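Local coordinates for diacylglycerol O-acyltransferase (PDB 6CHJ), which probably catalyses transfer of acyl chains from acyl-CoA to long-chain alcohols and diacylglycerol, giving wax esters and triacylglycerol, at residues B[269-274]-B[323-328]. Sequence-based numbering, arbitrary orientation.
Sequences MCAAAL and GERLLK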
loop_
_atom_site.group_PDB
_atom_site.type_symbol
_atom_site.label_atom_id
_atom_site.label_comp_id
_atom_site.label_asym_id
_atom_site.label_seq_id
_atom_site.Cartn_x
_atom_site.Cartn_y
_atom_site.Cartn_z
ATOM N N MET B 269 -17.423 -5.534 -27.492
ATOM C CA MET B 269 -16.067 -5.980 -27.178
ATOM C C MET B 269 -15.979 -6.486 -25.744
ATOM O O MET B 269 -15.385 -7.543 -25.498
ATOM C CB MET B 269 -15.060 -4.862 -27.414
ATOM C CG MET B 269 -14.692 -4.672 -28.887
ATOM S SD MET B 269 -13.869 -3.089 -29.089
ATOM C CE MET B 269 -12.328 -3.387 -28.200
ATOM N N CYS B 270 -16.614 -5.773 -24.795
ATOM C CA CYS B 270 -16.646 -6.250 -23.409
ATOM C C CYS B 270 -17.418 -7.564 -23.287
ATOM O O CYS B 270 -16.941 -8.511 -22.648
ATOM C CB CYS B 270 -17.240 -5.187 -22.478
ATOM S SG CYS B 270 -16.309 -3.592 -22.433
ATOM N N ALA B 271 -18.615 -7.644 -23.889
ATOM C CA ALA B 271 -19.371 -8.904 -23.891
ATOM C C ALA B 271 -18.543 -10.071 -24.437
ATOM O O ALA B 271 -18.499 -11.149 -23.833
ATOM C CB ALA B 271 -20.652 -8.752 -24.707
ATOM N N ALA B 272 -17.885 -9.878 -25.586
ATOM C CA ALA B 272 -17.060 -10.946 -26.155
ATOM C C ALA B 272 -15.926 -11.327 -25.208
ATOM O O ALA B 272 -15.762 -12.506 -24.865
ATOM C CB ALA B 272 -16.499 -10.528 -27.522
ATOM N N ALA B 273 -15.149 -10.333 -24.752
ATOM C CA ALA B 273 -14.038 -10.611 -23.839
ATOM C C ALA B 273 -14.514 -11.353 -22.597
ATOM O O ALA B 273 -13.885 -12.332 -22.168
ATOM C CB ALA B 273 -13.319 -9.314 -23.452
ATOM N N LEU B 274 -15.629 -10.906 -22.006
ATOM C CA LEU B 274 -16.128 -11.565 -20.803
ATOM C C LEU B 274 -16.521 -12.998 -21.103
ATOM O O LEU B 274 -16.303 -13.898 -20.281
ATOM C CB LEU B 274 -17.328 -10.805 -20.238
ATOM C CG LEU B 274 -17.053 -9.561 -19.392
ATOM C CD1 LEU B 274 -18.320 -8.746 -19.252
ATOM C CD2 LEU B 274 -16.470 -9.939 -18.009
ATOM N N GLY B 323 -21.704 -11.159 -34.706
ATOM C CA GLY B 323 -22.679 -10.226 -35.258
ATOM C C GLY B 323 -24.035 -10.332 -34.582
ATOM O O GLY B 323 -24.705 -9.327 -34.343
ATOM N N GLU B 324 -24.449 -11.548 -34.253
ATOM C CA GLU B 324 -25.679 -11.733 -33.496
ATOM C C GLU B 324 -25.591 -11.042 -32.131
ATOM O O GLU B 324 -26.507 -10.305 -31.728
ATOM C CB GLU B 324 -25.944 -13.228 -33.346
ATOM C CG GLU B 324 -27.360 -13.577 -32.978
ATOM C CD GLU B 324 -27.492 -15.024 -32.574
ATOM O OE1 GLU B 324 -28.434 -15.345 -31.807
ATOM O OE2 GLU B 324 -26.643 -15.837 -33.013
ATOM N N ARG B 325 -24.469 -11.245 -31.422
ATOM C CA ARG B 325 -24.309 -10.667 -30.088
ATOM C C ARG B 325 -24.265 -9.143 -30.135
ATOM O O ARG B 325 -24.937 -8.477 -29.335
ATOM C CB ARG B 325 -23.059 -11.219 -29.410
ATOM C CG ARG B 325 -23.167 -11.179 -27.888
ATOM C CD ARG B 325 -21.925 -11.707 -27.192
ATOM N NE ARG B 325 -21.478 -12.955 -27.796
ATOM C CZ ARG B 325 -20.365 -13.081 -28.511
ATOM N NH1 ARG B 325 -19.578 -12.028 -28.717
ATOM N NH2 ARG B 325 -20.046 -14.258 -29.020
ATOM N N LEU B 326 -23.514 -8.570 -31.075
ATOM C CA LEU B 326 -23.506 -7.117 -31.195
ATOM C C LEU B 326 -24.923 -6.561 -31.361
ATOM O O LEU B 326 -25.311 -5.621 -30.660
ATOM C CB LEU B 326 -22.610 -6.698 -32.355
ATOM C CG LEU B 326 -22.770 -5.263 -32.842
ATOM C CD1 LEU B 326 -22.303 -4.273 -31.787
ATOM C CD2 LEU B 326 -21.995 -5.077 -34.168
ATOM N N LEU B 327 -25.733 -7.159 -32.249
ATOM C CA LEU B 327 -27.043 -6.571 -32.550
ATOM C C LEU B 327 -28.058 -6.794 -31.431
ATOM O O LEU B 327 -28.834 -5.883 -31.114
ATOM C CB LEU B 327 -27.588 -7.116 -33.870
ATOM C CG LEU B 327 -26.625 -6.934 -35.035
ATOM C CD1 LEU B 327 -27.023 -7.885 -36.153
ATOM C CD2 LEU B 327 -26.597 -5.489 -35.494
ATOM N N LYS B 328 -28.071 -7.980 -30.814
ATOM C CA LYS B 328 -28.893 -8.146 -29.617
ATOM C C LYS B 328 -28.476 -7.172 -28.517
ATOM O O LYS B 328 -29.328 -6.715 -27.746
ATOM C CB LYS B 328 -28.828 -9.588 -29.106
ATOM C CG LYS B 328 -29.267 -10.624 -30.123
ATOM C CD LYS B 328 -29.987 -11.788 -29.463
ATOM C CE LYS B 328 -30.177 -12.945 -30.439
ATOM N NZ LYS B 328 -30.493 -14.230 -29.737
#
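Arg325 NE, on the side chain that reaches across to Ala271 and Ala272, donates a hydrogen bond to the backbone carbonyl oxygen of Val319, in the loop that leads into helix 322-338. That bond, made within the arginine's own part of the chain, should limit rotation at the end of the side chain, with NH1 lying against helix 262-280, 3.6 Å from Ala272 CB and 3.8 Å from Ala272 CA. The methyl group meets the guanidinium plane obliquely. Further back along the side chain, Arg325 CD lies 4.1 Å from Ala271 CB, so two consecutive alanines receive the aliphatic and the charged portions of one arginine.

This reach depends on an extended start, with CG anti to the backbone N (chi1 -154°), and on a bend at chi3 (-46°) that turns the guanidinium from the methyl of Ala271 to that of Ala272. The backbones stay well apart, 8.1 Å between the CA atoms of Ala271 and Arg325; one long side chain spans the gap, and just 103 Å² is buried in all. NH2 is hydrogen-bonded too, although it also lies close to NE of Arg275, a like charge that may be costly. One turn along helix 322-338, the exposed Lys328 forms a salt bridge with Glu324, 3.1 Å from NZ to OE1.

The contact thus joins helix 262-280 to a helix of the WS/DGAT C-terminal region, in a two-sheet build consistent with CoA-dependent acyltransferases. On other sides of helix 262-280, Ala273 packs on helix 437-453 and Cys270 on Phe423 of strand 420-428, while Leu326 touches Tyr258 of helix 248-258.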